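Local structure of silicatein alpha (Tethya aurantium, 6ZQ3) at residues Y27-M32 with Y90-K95; Y61-C66 with M71-L76. The protein probably directs silica deposition in sponge spicules, as a papain-family protein with inferred cysteine-type peptidase activity. All blocks are in the same frame, centred on the assembly; numbering follows the deposited sequence.

Contact 1. Residues Y27-M32 with Y90-K95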
loop_
_atom_site.group_PDB
_atom_site.type_symbol
_atom_site.label_atom_id
_atom_site.label_comp_id
_atom_site.label_asym_id
_atom_site.label_seq_id
_atom_site.Cartn_x
_atom_site.Cartn_y
_atom_site.Cartn_z
ATOM N N TYR A 27 4.780 -1.925 4.934
ATOM C CA TYR A 27 3.706 -1.185 5.623
ATOM C C TYR A 27 3.665 0.282 5.175
ATOM O O TYR A 27 2.601 0.790 4.820
ATOM C CB TYR A 27 3.791 -1.319 7.148
ATOM C CG TYR A 27 4.938 -0.592 7.807
ATOM C CD1 TYR A 27 6.179 -1.194 7.947
ATOM C CD2 TYR A 27 4.769 0.691 8.338
ATOM C CE1 TYR A 27 7.224 -0.530 8.570
ATOM C CE2 TYR A 27 5.810 1.361 8.943
ATOM C CZ TYR A 27 7.037 0.744 9.062
ATOM O OH TYR A 27 8.081 1.395 9.671
ATOM N N ALA A 28 4.821 0.927 5.119
ATOM C CA ALA A 28 4.898 2.347 4.790
ATOM C C ALA A 28 4.585 2.614 3.366
ATOM O O ALA A 28 3.940 3.605 3.064
ATOM C CB ALA A 28 6.303 2.884 5.063
ATOM N N PHE A 29 5.129 1.777 2.478
ATOM C CA PHE A 29 4.976 1.993 1.055
ATOM C C PHE A 29 3.537 1.740 0.741
ATOM O O PHE A 29 2.934 2.488 0.015
ATOM C CB PHE A 29 5.892 1.087 0.237
ATOM C CG PHE A 29 7.312 1.600 0.117
ATOM C CD1 PHE A 29 8.260 1.272 1.061
ATOM C CD2 PHE A 29 7.679 2.410 -0.930
ATOM C CE1 PHE A 29 9.554 1.725 0.962
ATOM C CE2 PHE A 29 8.964 2.893 -1.032
ATOM C CZ PHE A 29 9.912 2.542 -0.082
ATOM N N SER A 30 2.989 0.681 1.311
ATOM C CA SER A 30 1.581 0.356 1.125
ATOM C C SER A 30 0.613 1.451 1.654
ATOM O O SER A 30 -0.397 1.758 1.000
ATOM C CB SER A 30 1.275 -0.952 1.832
ATOM O OG SER A 30 -0.117 -1.158 1.865
ATOM N N ALA A 31 0.919 2.022 2.824
ATOM C CA ALA A 31 0.081 3.065 3.411
ATOM C C ALA A 31 0.084 4.377 2.623
ATOM O O ALA A 31 -0.990 4.958 2.399
ATOM C CB ALA A 31 0.491 3.321 4.848
ATOM N N MET A 32 1.280 4.810 2.197
ATOM C CA MET A 32 1.478 6.028 1.397
ATOM C C MET A 32 0.856 5.943 0.030
ATOM O O MET A 32 0.332 6.934 -0.481
ATOM C CB MET A 32 2.972 6.310 1.236
ATOM C CG MET A 32 3.646 6.717 2.535
ATOM S SD MET A 32 2.919 8.210 3.287
ATOM C CE MET A 32 1.579 7.540 4.278
ATOM N N TYR A 90 11.373 14.728 1.239
ATOM C CA TYR A 90 11.696 13.750 2.304
ATOM C C TYR A 90 11.948 12.368 1.685
ATOM O O TYR A 90 11.079 11.515 1.711
ATOM C CB TYR A 90 10.577 13.680 3.350
ATOM C CG TYR A 90 11.007 13.181 4.731
ATOM C CD1 TYR A 90 12.125 12.328 4.902
ATOM C CD2 TYR A 90 10.308 13.572 5.876
ATOM C CE1 TYR A 90 12.511 11.884 6.160
ATOM C CE2 TYR A 90 10.693 13.125 7.133
ATOM C CZ TYR A 90 11.792 12.282 7.275
ATOM O OH TYR A 90 12.177 11.855 8.548
ATOM N N PRO A 91 13.156 12.145 1.135
ATOM C CA PRO A 91 13.366 11.048 0.200
ATOM C C PRO A 91 13.819 9.788 0.884
ATOM O O PRO A 91 14.301 9.833 2.012
ATOM C CB PRO A 91 14.484 11.584 -0.716
ATOM C CG PRO A 91 15.223 12.598 0.110
ATOM C CD PRO A 91 14.422 12.873 1.369
ATOM N N PHE A 92 13.665 8.673 0.184
ATOM C CA PHE A 92 13.922 7.360 0.738
ATOM C C PHE A 92 15.434 7.184 0.800
ATOM O O PHE A 92 16.131 7.455 -0.153
ATOM C CB PHE A 92 13.248 6.292 -0.122
ATOM C CG PHE A 92 13.257 4.925 0.490
ATOM C CD1 PHE A 92 12.472 4.643 1.578
ATOM C CD2 PHE A 92 14.054 3.911 -0.037
ATOM C CE1 PHE A 92 12.484 3.380 2.164
ATOM C CE2 PHE A 92 14.068 2.648 0.544
ATOM C CZ PHE A 92 13.286 2.385 1.659
ATOM N N ARG A 93 15.933 6.804 1.970
ATOM C CA ARG A 93 17.367 6.632 2.159
ATOM C C ARG A 93 17.730 5.160 2.242
ATOM O O ARG A 93 18.905 4.795 2.193
ATOM C CB ARG A 93 17.832 7.358 3.422
ATOM N N GLY A 94 16.713 4.317 2.367
ATOM C CA GLY A 94 16.941 2.887 2.455
ATOM C C GLY A 94 17.030 2.372 3.862
ATOM O O GLY A 94 17.136 1.173 4.064
ATOM N N LYS A 95 17.011 3.273 4.835
ATOM C CA LYS A 95 17.101 2.867 6.228
ATOM C C LYS A 95 16.616 3.965 7.160
ATOM O O LYS A 95 16.446 5.115 6.755
ATOM C CB LYS A 95 18.538 2.474 6.579
ATOM C CG LYS A 95 19.243 3.450 7.506
#

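Contact 2. Residues Y61-C66 with M71-L76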
loop_
_atom_site.group_PDB
_atom_site.type_symbol
_atom_site.label_atom_id
_atom_site.label_comp_id
_atom_site.label_asym_id
_atom_site.label_seq_id
_atom_site.Cartn_x
_atom_site.Cartn_y
_atom_site.Cartn_z
ATOM N N TYR A 61 4.330 5.406 17.549
ATOM C CA TYR A 61 2.943 4.964 17.327
ATOM C C TYR A 61 2.898 3.461 17.207
ATOM O O TYR A 61 1.829 2.892 17.085
ATOM C CB TYR A 61 2.306 5.672 16.135
ATOM C CG TYR A 61 2.308 7.154 16.348
ATOM C CD1 TYR A 61 3.446 7.902 16.086
ATOM C CD2 TYR A 61 1.199 7.811 16.876
ATOM C CE1 TYR A 61 3.478 9.266 16.313
ATOM C CE2 TYR A 61 1.220 9.189 17.111
ATOM C CZ TYR A 61 2.364 9.907 16.817
ATOM O OH TYR A 61 2.423 11.264 17.011
ATOM N N GLY A 62 4.062 2.820 17.287
ATOM C CA GLY A 62 4.132 1.374 17.395
ATOM C C GLY A 62 4.621 0.665 16.153
ATOM O O GLY A 62 4.468 -0.535 16.057
ATOM N N ASN A 63 5.206 1.399 15.205
ATOM C CA ASN A 63 5.945 0.791 14.102
ATOM C C ASN A 63 7.433 0.516 14.489
ATOM O O ASN A 63 7.919 1.039 15.491
ATOM C CB ASN A 63 5.884 1.705 12.876
ATOM C CG ASN A 63 4.507 1.739 12.235
ATOM O OD1 ASN A 63 3.731 0.798 12.368
ATOM N ND2 ASN A 63 4.199 2.830 11.518
ATOM N N HIS A 64 8.128 -0.297 13.686
ATOM C CA HIS A 64 9.504 -0.715 13.958
ATOM C C HIS A 64 10.507 -0.200 12.904
ATOM O O HIS A 64 11.368 -0.922 12.447
ATOM C CB HIS A 64 9.591 -2.243 14.004
ATOM C CG HIS A 64 8.580 -2.891 14.896
ATOM N ND1 HIS A 64 8.938 -3.678 15.971
ATOM C CD2 HIS A 64 7.227 -2.892 14.863
ATOM C CE1 HIS A 64 7.848 -4.127 16.567
ATOM N NE2 HIS A 64 6.796 -3.661 15.916
ATOM N N GLY A 65 10.388 1.046 12.501
ATOM C CA GLY A 65 11.269 1.552 11.473
ATOM C C GLY A 65 11.351 0.580 10.310
ATOM O O GLY A 65 10.329 0.212 9.739
ATOM N N CYS A 66 12.579 0.177 9.969
ATOM C CA CYS A 66 12.845 -0.720 8.828
ATOM C C CYS A 66 12.619 -2.190 9.098
ATOM O O CYS A 66 12.714 -2.989 8.172
ATOM C CB CYS A 66 14.269 -0.529 8.297
ATOM S SG CYS A 66 14.391 0.834 7.112
ATOM N N MET A 71 -0.040 -0.658 8.452
ATOM C CA MET A 71 -0.728 0.483 7.836
ATOM C C MET A 71 -1.496 1.309 8.886
ATOM O O MET A 71 -1.363 2.530 8.890
ATOM C CB MET A 71 -1.667 0.019 6.734
ATOM C CG MET A 71 -0.930 -0.597 5.543
ATOM S SD MET A 71 -0.280 -2.256 5.815
ATOM C CE MET A 71 -1.805 -3.194 5.841
ATOM N N TYR A 72 -2.308 0.661 9.715
ATOM C CA TYR A 72 -3.084 1.373 10.725
ATOM C C TYR A 72 -2.226 2.378 11.487
ATOM O O TYR A 72 -2.489 3.580 11.473
ATOM C CB TYR A 72 -3.728 0.385 11.700
ATOM C CG TYR A 72 -4.285 1.032 12.948
ATOM N N VAL A 73 -1.197 1.864 12.149
ATOM C CA VAL A 73 -0.279 2.666 12.928
ATOM C C VAL A 73 0.393 3.790 12.096
ATOM O O VAL A 73 0.673 4.842 12.630
ATOM C CB VAL A 73 0.789 1.749 13.550
ATOM C CG1 VAL A 73 1.851 2.576 14.252
ATOM C CG2 VAL A 73 0.159 0.727 14.507
ATOM N N ALA A 74 0.640 3.573 10.805
ATOM C CA ALA A 74 1.130 4.654 9.903
ATOM C C ALA A 74 0.078 5.750 9.674
ATOM O O ALA A 74 0.392 6.943 9.577
ATOM C CB ALA A 74 1.588 4.087 8.554
ATOM N N PHE A 75 -1.175 5.344 9.581
ATOM C CA PHE A 75 -2.261 6.303 9.419
ATOM C C PHE A 75 -2.474 7.174 10.677
ATOM O O PHE A 75 -2.721 8.382 10.557
ATOM C CB PHE A 75 -3.542 5.567 9.060
ATOM C CG PHE A 75 -3.541 4.959 7.686
ATOM C CD1 PHE A 75 -2.973 5.613 6.608
ATOM C CD2 PHE A 75 -4.185 3.764 7.456
ATOM C CE1 PHE A 75 -3.011 5.064 5.337
ATOM C CE2 PHE A 75 -4.238 3.217 6.185
ATOM C CZ PHE A 75 -3.644 3.864 5.124
ATOM N N LEU A 76 -2.380 6.554 11.856
ATOM C CA LEU A 76 -2.441 7.241 13.174
ATOM C C LEU A 76 -1.353 8.321 13.289
ATOM O O LEU A 76 -1.631 9.471 13.614
ATOM C CB LEU A 76 -2.246 6.197 14.279
ATOM C CG LEU A 76 -2.858 6.332 15.668
ATOM C CD1 LEU A 76 -4.293 6.857 15.613
ATOM C CD2 LEU A 76 -2.817 4.965 16.354
#

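Contact 1. Residues Y27-M32 with Y90-K95
F29 and F92 alone join the helical segment 27-32 to the loop 90-95, burying a modest 84 Å² in all. At the start of the loop, Y90 is tied down away from this helix: its carbonyl O bonds to S50 OG, and its hydroxyl bonds to D56 OD2 and to T100 N. Two residues on, F92 aims its side chain at the helix, with CG anti to the backbone N (chi1 -170°). F29 meets it edge-on in a T-shaped pair. The ring centroids lie 5.0 Å apart and the planes stand at 68°. F29 CZ sits over the rim of the F92 face, 3.5 Å from F92 CE1, and the neighbouring F29 CE1 lies 3.6 Å from that same F92 CE1, so the C-H edge of one ring bears on the pi face of the other. The opposite face of F92 carries the backbone N of G94, which places F92 between the loop's own turn and F29. R93 N and K95 O both bond to the side-chain amide of Q52, fixing the loop on either side of G94. F29 is buried, with K18, Q20, E51 and S186 also touching it, whereas F92 remains partly exposed. The arrangement belongs to the helical domain of the papain fold: a residue near the N-terminal end of the long central helix 26-43, the end that bears the nucleophile in papain-like peptidases, meets a surface loop that packs against helix 51-57.

Contact 2. Residues Y61-C66 with M71-L76
V73 carries the apolar part of the contact, its CG1 branch turned toward Y61 and N63. This methyl lies 3.7 Å from Y61 CB and also packs on the amide of N63, 3.4 Å from N63 CG and 3.2 Å from N63 OD1; it is modelled too close to Y61 O, however, so its exact position is uncertain. The N63 and V73 side chains run past each other in opposite directions, and N63 ND2 approaches A74 CB at 4.1 Å. On the next turn of the helix L76 makes a looser contact, its CG 4.5 Å from Y61 CD2, at the solvent-facing side. Segment 61-66 ends in G65 and C66, the first two residues of the Gly-Cys-X-Gly-Gly motif of papain-like peptidases, which in relatives lines the substrate cleft; the C23-C66 disulfide ties it to the chain ahead of the central helix.

No hydrogen bond joins the two segments. The buried amide of N63 is held from beyond them: its OD1 accepts a hydrogen bond from N70 N, just ahead of segment 71-76, and its ND2 bonds to S58 OG, so both ends are engaged and its rotation is fixed.

Contact 2 is nested along the chain within the loop closed by contact 1, and their centres lie 11 Å apart. Y27 joins them: its OH probably hydrogen-bonds to G65 O at 2.5 Å, and its CE2 packs 3.4 Å from N63 ND2. Elsewhere the loops meet directly, with K95 CA 3.5 Å from C66 SG, and the helices pack together where F75 CE1 approaches A31 O at 3.6 Å. Segment 27-32 thus serves both contacts, F29 reaching F92 while Y27 reaches N63 and G65. In papain-like enzymes this start of the central helix and the glycine-rich loop of contact 2 border the active-site cleft, a placement consistent with the fold here.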